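Local atomic coordinates of conserved Archaeal protein (Sulfolobus acidocaldarius, PDB entry 4OPC), a protein that reduces the double bonds of the geranylgeranyl chains in archaeal phospholipid precursors, using bound FAD, to give the saturated lipids of the archaeal membrane. Residues G283-G288 and K314-A319; K302-I307 and I335-E340. One frame throughout, in Å; residues are numbered along the deposited sequence. Where two conformers were deposited one is given.

Contact 1. Residues G283-G288 and K314-A319; sequences GIIVIG and KAILSA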
ATOM      1  N   GLY A 283      13.319  -1.445  19.508  1.00 12.43           N
ATOM      2  CA  GLY A 283      12.415  -0.396  19.954  1.00 12.51           C
ATOM      3  C   GLY A 283      11.493   0.199  18.903  1.00 11.69           C
ATOM      4  O   GLY A 283      10.861   1.230  19.172  1.00 11.92           O
ATOM      5  N   ILE A 284      11.404  -0.412  17.717  1.00 11.04           N
ATOM      6  CA  ILE A 284      10.620   0.203  16.640  1.00 11.24           C
ATOM      7  C   ILE A 284      10.041  -0.820  15.674  1.00 11.89           C
ATOM      8  O   ILE A 284      10.694  -1.815  15.325  1.00 12.20           O
ATOM      9  CB  ILE A 284      11.460   1.242  15.870  1.00 10.89           C
ATOM     10  CG1 ILE A 284      10.628   1.923  14.784  1.00 12.99           C
ATOM     11  CG2 ILE A 284      12.749   0.611  15.311  1.00 13.44           C
ATOM     12  CD1 ILE A 284      11.297   3.162  14.182  1.00 15.49           C
ATOM     13  N   ILE A 285       8.804  -0.569  15.261  1.00 11.32           N
ATOM     14  CA  ILE A 285       8.161  -1.304  14.171  1.00 11.97           C
ATOM     15  C   ILE A 285       7.674  -0.282  13.155  1.00 10.90           C
ATOM     16  O   ILE A 285       7.211   0.803  13.538  1.00 12.18           O
ATOM     17  CB  ILE A 285       6.993  -2.162  14.688  1.00 12.02           C
ATOM     18  CG1 ILE A 285       7.535  -3.395  15.417  1.00 13.93           C
ATOM     19  CG2 ILE A 285       6.024  -2.551  13.545  1.00 15.93           C
ATOM     20  CD1 ILE A 285       6.450  -4.193  16.135  1.00 19.27           C
ATOM     21  N   VAL A 286       7.792  -0.610  11.866  1.00  9.85           N
ATOM     22  CA  VAL A 286       7.361   0.259  10.784  1.00 10.72           C
ATOM     23  C   VAL A 286       6.195  -0.384  10.044  1.00 10.81           C
ATOM     24  O   VAL A 286       6.230  -1.581   9.744  1.00 12.48           O
ATOM     25  CB  VAL A 286       8.527   0.489   9.803  1.00 11.07           C
ATOM     26  CG1 VAL A 286       8.106   1.422   8.676  1.00 12.13           C
ATOM     27  CG2 VAL A 286       9.729   1.047  10.548  1.00 13.89           C
ATOM     28  N   ILE A 287       5.159   0.403   9.759  1.00 10.35           N
ATOM     29  CA  ILE A 287       3.945  -0.118   9.128  1.00 11.27           C
ATOM     30  C   ILE A 287       3.436   0.804   8.017  1.00 10.35           C
ATOM     31  O   ILE A 287       3.903   1.945   7.865  1.00 11.50           O
ATOM     32  CB  ILE A 287       2.820  -0.387  10.157  1.00  9.77           C
ATOM     33  CG1 ILE A 287       2.399   0.910  10.848  1.00 10.62           C
ATOM     34  CG2 ILE A 287       3.252  -1.427  11.186  1.00 12.45           C
ATOM     35  CD1 ILE A 287       1.186   0.737  11.755  1.00 12.09           C
ATOM     36  N   GLY A 288       2.486   0.311   7.230  1.00 10.03           N
ATOM     37  CA  GLY A 288       1.881   1.110   6.178  1.00 10.15           C
ATOM     38  C   GLY A 288       2.841   1.519   5.073  1.00  9.17           C
ATOM     39  O   GLY A 288       3.859   0.848   4.822  1.00 10.65           O
ATOM     40  N   LYS A 314       0.136  -7.435  17.308  1.00 16.06           N
ATOM     41  CA  LYS A 314       0.456  -8.787  17.772  1.00 17.95           C
ATOM     42  C   LYS A 314       1.891  -8.889  18.289  1.00 15.88           C
ATOM     43  O   LYS A 314       2.143  -9.483  19.347  1.00 19.26           O
ATOM     44  CB  LYS A 314       0.256  -9.794  16.642  1.00 19.45           C
ATOM     45  CG  LYS A 314      -1.147 -10.347  16.531  1.00 39.31           C
ATOM     46  CD  LYS A 314      -1.215 -11.416  15.448  1.00 52.29           C
ATOM     47  CE  LYS A 314      -0.130 -12.468  15.639  1.00 45.81           C
ATOM     48  NZ  LYS A 314      -0.307 -13.628  14.719  1.00 53.95           N
ATOM     49  N   ALA A 315       2.828  -8.315  17.547  1.00 15.31           N
ATOM     50  CA  ALA A 315       4.237  -8.370  17.903  1.00 15.05           C
ATOM     51  C   ALA A 315       4.503  -7.601  19.195  1.00 16.81           C
ATOM     52  O   ALA A 315       5.294  -8.031  20.042  1.00 16.13           O
ATOM     53  CB  ALA A 315       5.086  -7.814  16.762  1.00 17.02           C
ATOM     54  N   ILE A 316       3.837  -6.464  19.343  1.00 14.53           N
ATOM     55  CA  ILE A 316       4.016  -5.631  20.522  1.00 15.89           C
ATOM     56  C   ILE A 316       3.479  -6.322  21.767  1.00 19.03           C
ATOM     57  O   ILE A 316       4.138  -6.327  22.811  1.00 16.95           O
ATOM     58  CB  ILE A 316       3.374  -4.257  20.304  1.00 14.08           C
ATOM     59  CG1 ILE A 316       4.236  -3.467  19.326  1.00 13.88           C
ATOM     60  CG2 ILE A 316       3.227  -3.494  21.619  1.00 16.13           C
ATOM     61  CD1 ILE A 316       3.554  -2.245  18.761  1.00 14.76           C
ATOM     62  N   LEU A 317       2.307  -6.943  21.649  1.00 15.10           N
ATOM     63  CA  LEU A 317       1.755  -7.685  22.779  1.00 17.30           C
ATOM     64  C   LEU A 317       2.695  -8.812  23.204  1.00 20.00           C
ATOM     65  O   LEU A 317       2.878  -9.046  24.399  1.00 21.53           O
ATOM     66  CB  LEU A 317       0.348  -8.197  22.466  1.00 22.42           C
ATOM     67  CG  LEU A 317      -0.672  -7.068  22.285  1.00 19.78           C
ATOM     68  CD1 LEU A 317      -1.993  -7.601  21.750  1.00 26.91           C
ATOM     69  CD2 LEU A 317      -0.880  -6.289  23.579  1.00 27.75           C
ATOM     70  N   SER A 318       3.314  -9.495  22.248  1.00 21.84           N
ATOM     71  CA  SER A 318       4.276 -10.535  22.586  0.53 26.23           C
ATOM     72  C   SER A 318       5.505  -9.961  23.290  1.00 29.06           C
ATOM     73  O   SER A 318       5.985 -10.528  24.278  1.00 23.89           O
ATOM     74  CB  SER A 318       4.674 -11.319  21.339  0.53 28.70           C
ATOM     75  OG  SER A 318       3.563 -12.041  20.844  0.53 26.80           O
ATOM     76  N   ALA A 319       5.996  -8.830  22.800  1.00 20.06           N
ATOM     77  CA  ALA A 319       7.158  -8.181  23.399  1.00 18.93           C
ATOM     78  C   ALA A 319       6.907  -7.769  24.847  1.00 20.26           C
ATOM     79  O   ALA A 319       7.817  -7.831  25.681  1.00 19.15           O
ATOM     80  CB  ALA A 319       7.588  -6.980  22.567  1.00 19.12           C
TER
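Ile285 reaches Ala315 and Ile316 with a single methyl, and the close packing is concentrated there. Its CD1 sits 3.9 Å from Ala315 CB and 4.0 Å from Ile316 CG1, so the end of one branched chain rests against two successive residues of the helix. The torsions explain the reach: chi1 of -75° places CG1 on the backbone-N side, opposite the carbonyl carbon, and chi2 of 172° extends CD1 away from the strand. Ile316 starts off less directly aimed at the strand, but its CG1 branch brings it back, and the two isoleucines pass at a slant. With 91 Å² buried in all, this is a small, wholly apolar touch between buried residues. It belongs to the Rossmann-type FAD-binding domain, where strand 284-286 lies between parallel strand 153-156 and antiparallel strand 280-281, and helix 302-322 packs on the sheet. Backbone bonds from Ile285 to Val154 and Glu156 fix the strand beneath its side chain; Ile316 also lies on Val153 and Val155, and meets Leu25 of helix 16-25. Ala312, one turn before Ile316, packs on Ile285 too. The other side of the helix is looser. Lys314 is exposed, and even its CB stays 8.4 Å from Ile285 CD1, while Leu317 and Ser318 are partly open to solvent. The helix still holds its shape there through ordinary bonds such as Ser318 N to Lys314 O, 3.1 Å. At the far end of the strand segment, Gly288 touches the reduced flavin-adenine dinucleotide, and its N is hydrogen-bonded to Ser308 OG.

Contact 2. Residues K302-I307 and I335-E340; sequences KGSAMI and ICYVNE. With FDA (dihydroflavine-adenine dinucleotide), chain B.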
ATOM      1  N   LYS A 302      -4.517   0.424   1.476  1.00 11.67           N
ATOM      2  CA  LYS A 302      -5.249   0.597   2.728  1.00 10.98           C
ATOM      3  C   LYS A 302      -5.498  -0.734   3.434  1.00 11.52           C
ATOM      4  O   LYS A 302      -5.337  -0.831   4.655  1.00 12.90           O
ATOM      5  CB  LYS A 302      -6.531   1.389   2.498  1.00 14.93           C
ATOM      6  CG  LYS A 302      -6.276   2.887   2.557  1.00 16.50           C
ATOM      7  CD  LYS A 302      -7.538   3.700   2.345  1.00 17.25           C
ATOM      8  CE  LYS A 302      -7.326   5.138   2.815  1.00 16.20           C
ATOM      9  NZ  LYS A 302      -6.230   5.836   2.062  1.00 14.77           N
ATOM     10  N   GLY A 303      -5.859  -1.769   2.683  1.00 11.84           N
ATOM     11  CA  GLY A 303      -6.023  -3.093   3.273  1.00 13.54           C
ATOM     12  C   GLY A 303      -4.744  -3.636   3.885  1.00 12.54           C
ATOM     13  O   GLY A 303      -4.720  -4.081   5.038  1.00 13.06           O
ATOM     14  N   SER A 304      -3.659  -3.571   3.128  1.00 10.64           N
ATOM     15  CA  SER A 304      -2.388  -4.060   3.629  1.00 10.53           C
ATOM     16  C   SER A 304      -1.845  -3.178   4.767  1.00 10.87           C
ATOM     17  O   SER A 304      -1.174  -3.685   5.673  1.00 12.24           O
ATOM     18  CB  SER A 304      -1.393  -4.208   2.481  1.00 12.01           C
ATOM     19  OG  SER A 304      -1.359  -3.023   1.694  1.00 13.60           O
ATOM     20  N   ALA A 305      -2.155  -1.881   4.750  1.00 10.34           N
ATOM     21  CA  ALA A 305      -1.844  -1.026   5.899  1.00 10.11           C
ATOM     22  C   ALA A 305      -2.505  -1.581   7.151  1.00 11.49           C
ATOM     23  O   ALA A 305      -1.868  -1.673   8.202  1.00 11.87           O
ATOM     24  CB  ALA A 305      -2.322   0.393   5.660  1.00 11.93           C
ATOM     25  N   MET A 306      -3.790  -1.920   7.051  1.00 10.71           N
ATOM     26  CA  MET A 306      -4.497  -2.520   8.190  1.00 12.39           C
ATOM     27  C   MET A 306      -3.889  -3.854   8.625  1.00 12.28           C
ATOM     28  O   MET A 306      -3.769  -4.118   9.817  1.00 13.10           O
ATOM     29  CB  MET A 306      -5.984  -2.679   7.893  1.00 15.10           C
ATOM     30  CG  MET A 306      -6.695  -1.337   7.702  1.00 13.97           C
ATOM     31  SD  MET A 306      -8.484  -1.460   7.700  1.00 21.14           S
ATOM     32  CE  MET A 306      -8.621  -2.237   6.116  1.00 18.08           C
ATOM     33  N   ILE A 307      -3.497  -4.687   7.662  1.00 11.72           N
ATOM     34  CA  ILE A 307      -2.815  -5.930   8.004  1.00 11.19           C
ATOM     35  C   ILE A 307      -1.537  -5.613   8.783  1.00 11.74           C
ATOM     36  O   ILE A 307      -1.249  -6.237   9.800  1.00 12.40           O
ATOM     37  CB  ILE A 307      -2.484  -6.753   6.746  1.00 12.05           C
ATOM     38  CG1 ILE A 307      -3.772  -7.197   6.040  1.00 13.14           C
ATOM     39  CG2 ILE A 307      -1.621  -7.949   7.131  1.00 13.34           C
ATOM     40  CD1 ILE A 307      -3.518  -7.936   4.719  1.00 14.08           C
ATOM     41  N   ILE A 335       7.483 -11.971  10.633  1.00 14.64           N
ATOM     42  CA  ILE A 335       6.922 -13.290  10.351  1.00 16.96           C
ATOM     43  C   ILE A 335       5.431 -13.193  10.014  1.00 18.13           C
ATOM     44  O   ILE A 335       4.970 -13.739   9.001  1.00 17.24           O
ATOM     45  CB  ILE A 335       7.110 -14.239  11.537  1.00 19.25           C
ATOM     46  CG1 ILE A 335       8.588 -14.321  11.950  1.00 21.21           C
ATOM     47  CG2 ILE A 335       6.532 -15.613  11.205  1.00 19.38           C
ATOM     48  CD1 ILE A 335       9.522 -14.668  10.822  1.00 22.44           C
ATOM     49  N   CYS A 336       4.690 -12.478  10.854  1.00 15.33           N
ATOM     50  CA  CYS A 336       3.254 -12.278  10.658  1.00 15.62           C
ATOM     51  C   CYS A 336       2.981 -11.567   9.341  1.00 14.51           C
ATOM     52  O   CYS A 336       2.178 -12.044   8.526  1.00 14.48           O
ATOM     53  CB  CYS A 336       2.673 -11.462  11.828  1.00 17.78           C
ATOM     54  SG  CYS A 336       0.936 -10.846  11.663  1.00 21.10           S
ATOM     55  N   TYR A 337       3.658 -10.445   9.101  1.00 12.91           N
ATOM     56  CA  TYR A 337       3.357  -9.673   7.899  1.00 12.10           C
ATOM     57  C   TYR A 337       3.723 -10.397   6.609  1.00 12.73           C
ATOM     58  O   TYR A 337       2.948 -10.366   5.648  1.00 12.80           O
ATOM     59  CB  TYR A 337       3.979  -8.268   7.925  1.00 12.10           C
ATOM     60  CG  TYR A 337       3.482  -7.488   6.750  1.00 11.68           C
ATOM     61  CD1 TYR A 337       2.208  -6.927   6.757  1.00 12.30           C
ATOM     62  CD2 TYR A 337       4.231  -7.386   5.587  1.00 13.02           C
ATOM     63  CE1 TYR A 337       1.721  -6.254   5.648  1.00 11.38           C
ATOM     64  CE2 TYR A 337       3.742  -6.718   4.480  1.00 12.79           C
ATOM     65  CZ  TYR A 337       2.482  -6.160   4.517  1.00 11.28           C
ATOM     66  OH  TYR A 337       1.962  -5.509   3.427  1.00 13.49           O
ATOM     67  N   VAL A 338       4.888 -11.037   6.576  1.00 12.59           N
ATOM     68  CA  VAL A 338       5.268 -11.810   5.393  1.00 14.37           C
ATOM     69  C   VAL A 338       4.269 -12.940   5.125  1.00 14.94           C
ATOM     70  O   VAL A 338       3.866 -13.145   3.977  1.00 14.91           O
ATOM     71  CB  VAL A 338       6.717 -12.337   5.502  1.00 16.18           C
ATOM     72  CG1 VAL A 338       7.011 -13.325   4.390  1.00 18.80           C
ATOM     73  CG2 VAL A 338       7.706 -11.164   5.461  1.00 17.48           C
ATOM     74  N   ASN A 339       3.817 -13.628   6.166  1.00 15.55           N
ATOM     75  CA  ASN A 339       2.813 -14.673   5.974  1.00 15.62           C
ATOM     76  C   ASN A 339       1.475 -14.125   5.473  1.00 17.97           C
ATOM     77  O   ASN A 339       0.834 -14.722   4.607  1.00 20.47           O
ATOM     78  CB  ASN A 339       2.587 -15.463   7.262  1.00 17.91           C
ATOM     79  CG  ASN A 339       3.750 -16.375   7.605  1.00 27.87           C
ATOM     80  OD1 ASN A 339       4.571 -16.702   6.751  1.00 37.40           O
ATOM     81  ND2 ASN A 339       3.817 -16.799   8.862  1.00 27.50           N
ATOM     82  N   GLU A 340       1.049 -12.983   6.006  1.00 14.64           N
ATOM     83  CA  GLU A 340      -0.280 -12.467   5.686  1.00 14.07           C
ATOM     84  C   GLU A 340      -0.356 -11.712   4.363  1.00 15.16           C
ATOM     85  O   GLU A 340      -1.433 -11.644   3.767  1.00 18.15           O
ATOM     86  CB  GLU A 340      -0.787 -11.544   6.810  1.00 16.89           C
ATOM     87  CG  GLU A 340      -0.993 -12.216   8.169  1.00 19.35           C
ATOM     88  CD  GLU A 340      -2.144 -13.214   8.188  1.00 29.70           C
ATOM     89  OE1 GLU A 340      -2.949 -13.232   7.234  1.00 48.29           O
ATOM     90  OE2 GLU A 340      -2.245 -13.979   9.169  1.00 46.08           O
TER
HETATM   91  PA  FDA B 501      -0.913   7.852   5.341  1.00 11.70           P
HETATM   92  O1A FDA B 501      -0.049   8.677   4.469  1.00 12.00           O
HETATM   93  O2A FDA B 501      -2.387   7.743   4.972  1.00 12.71           O
HETATM   94  O5B FDA B 501      -0.833   8.408   6.821  1.00 11.03           O
HETATM   95  C5B FDA B 501       0.423   8.853   7.371  1.00 11.04           C
HETATM   96  C4B FDA B 501       0.108   9.822   8.480  1.00 11.70           C
HETATM   97  O4B FDA B 501       1.321  10.147   9.189  1.00 11.74           O
HETATM   98  C3B FDA B 501      -0.503  11.152   8.026  1.00 12.68           C
HETATM   99  O3B FDA B 501      -1.784  11.356   8.619  1.00 12.98           O
HETATM  100  C2B FDA B 501       0.559  12.199   8.415  1.00 12.65           C
HETATM  101  O2B FDA B 501      -0.013  13.434   8.815  1.00 13.64           O
HETATM  102  C1B FDA B 501       1.267  11.507   9.570  1.00 11.82           C
HETATM  103  N9A FDA B 501       2.643  11.905   9.838  1.00 11.73           N
HETATM  104  C8A FDA B 501       3.712  11.828   8.980  1.00 11.96           C
HETATM  105  N7A FDA B 501       4.857  12.179   9.520  1.00 11.86           N
HETATM  106  C5A FDA B 501       4.518  12.497  10.827  1.00 11.31           C
HETATM  107  C6A FDA B 501       5.291  12.892  11.936  1.00 11.73           C
HETATM  108  N6A FDA B 501       6.621  12.992  11.916  1.00 13.27           N
HETATM  109  N1A FDA B 501       4.651  13.077  13.108  1.00 11.89           N
HETATM  110  C2A FDA B 501       3.322  12.939  13.145  1.00 12.57           C
HETATM  111  N3A FDA B 501       2.494  12.532  12.180  1.00 12.19           N
HETATM  112  C4A FDA B 501       3.165  12.299  11.046  1.00 11.53           C
HETATM  113  N1  FDA B 501      -5.026   2.194  -1.576  1.00 10.95           N
HETATM  114  C2  FDA B 501      -6.181   1.455  -1.530  1.00 11.33           C
HETATM  115  O2  FDA B 501      -6.313   0.523  -0.742  1.00 11.95           O
HETATM  116  N3  FDA B 501      -7.193   1.824  -2.377  1.00 11.51           N
HETATM  117  C4  FDA B 501      -7.147   2.790  -3.361  1.00 11.85           C
HETATM  118  O4  FDA B 501      -8.176   3.104  -3.955  1.00 12.91           O
HETATM  119  C4X FDA B 501      -5.915   3.477  -3.409  1.00 11.30           C
HETATM  120  N5  FDA B 501      -5.757   4.483  -4.317  1.00 11.23           N
HETATM  121  C5X FDA B 501      -4.723   5.385  -4.181  1.00 10.87           C
HETATM  122  C6  FDA B 501      -4.709   6.560  -4.919  1.00 11.82           C
HETATM  123  C7  FDA B 501      -3.730   7.524  -4.736  1.00 11.46           C
HETATM  124  C7M FDA B 501      -3.838   8.836  -5.469  1.00 12.64           C
HETATM  125  C8  FDA B 501      -2.698   7.291  -3.815  1.00 11.22           C
HETATM  126  C8M FDA B 501      -1.657   8.352  -3.541  1.00 13.20           C
HETATM  127  C9  FDA B 501      -2.695   6.101  -3.083  1.00 10.98           C
HETATM  128  C9A FDA B 501      -3.704   5.158  -3.239  1.00 10.94           C
HETATM  129  N10 FDA B 501      -3.755   3.963  -2.485  1.00 10.59           N
HETATM  130  C10 FDA B 501      -4.907   3.207  -2.492  1.00 11.36           C
HETATM  131  C1' FDA B 501      -2.744   3.664  -1.441  1.00 10.80           C
HETATM  132  C2' FDA B 501      -3.267   4.059  -0.047  1.00 11.01           C
HETATM  133  O2' FDA B 501      -3.870   5.356  -0.085  1.00 11.03           O
HETATM  134  C3' FDA B 501      -2.119   4.086   0.965  1.00 11.05           C
HETATM  135  O3' FDA B 501      -1.369   2.888   0.818  1.00 10.86           O
HETATM  136  C4' FDA B 501      -2.547   4.157   2.438  1.00 11.09           C
HETATM  137  O4' FDA B 501      -3.518   5.179   2.656  1.00 11.32           O
HETATM  138  C5' FDA B 501      -1.356   4.371   3.344  1.00 10.85           C
HETATM  139  O5' FDA B 501      -1.798   4.539   4.706  1.00 10.69           O
HETATM  140  P   FDA B 501      -0.749   4.948   5.830  1.00 10.86           P
HETATM  141  O1P FDA B 501      -1.500   5.019   7.095  1.00 10.79           O
HETATM  142  O2P FDA B 501       0.492   4.070   5.782  1.00 10.79           O
HETATM  143  O3P FDA B 501      -0.225   6.396   5.393  1.00 10.86           O
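A chi1 of -173° swings the Tyr337 ring out opposite its own backbone N, and in Ile307 CG2 likewise stands opposite the backbone N, so that ring and methyl meet, with CG2 4.0 Å from Tyr337 CD1. The two side chains cross at nearly a right angle. This is a pair of helices running roughly antiparallel, 302-322 and 332-357, whose short segments here cross at 146° with axes 10.9 Å apart; the disulfide of Cys336 to Cys311 ties them covalently. The same CG2 of Ile307 also lies 3.7 Å from Glu340 CB, so one methyl fills the angle between tyrosine and glutamate. Ile307 also touches His56 and the bound phospholipid, placing this helix pair in the wall of the lipid pocket. Ser304 OG is bonded to Thr293 O, and Tyr337 OH to Gln345 OE1, which satisfies both buried hydroxyls. At the N-terminal end of helix 302-322, Lys302 N gives a fairly straight bond (159°) to flavin O2; this helix start pointed at the pyrimidine carbonyl could help stabilise negative charge on the reduced ring. The lysine chain bends at its end and NZ holds ribityl O4', 2.9 Å, with a weak bond to O2', while it also makes a cation-pi contact with Phe16. A leucine in place of Lys302 would probably leave both ribityl oxygens without this donor and Phe16 without its cation. Back at the helix interface, Ser304 O lies at the edge of the Tyr337 ring, 3.9 Å from CE1.

Overall arrangement
From the N terminus the chain lays down the first nucleotide-binding strands and helix 16-25, builds the large eight-stranded sheet, returns to the FAD-binding sheet through strands 280-281 and 284-286, then passes a loop into helix 302-322 at the flavin. Contact 1 closes the first loop when 314-319, in the later part of this helix, comes back onto the strand. Contact 2 closes a second when helix 332-357 returns beside the start of helix 302-322. The segments alternate along the sequence, so the loops cross within that shared helix. One tie joins it to the FAD-binding sheet, the other to the helical region bordering the lipid pocket. They touch where Gly288 CA packs 4.3 Å from Ala305 CB.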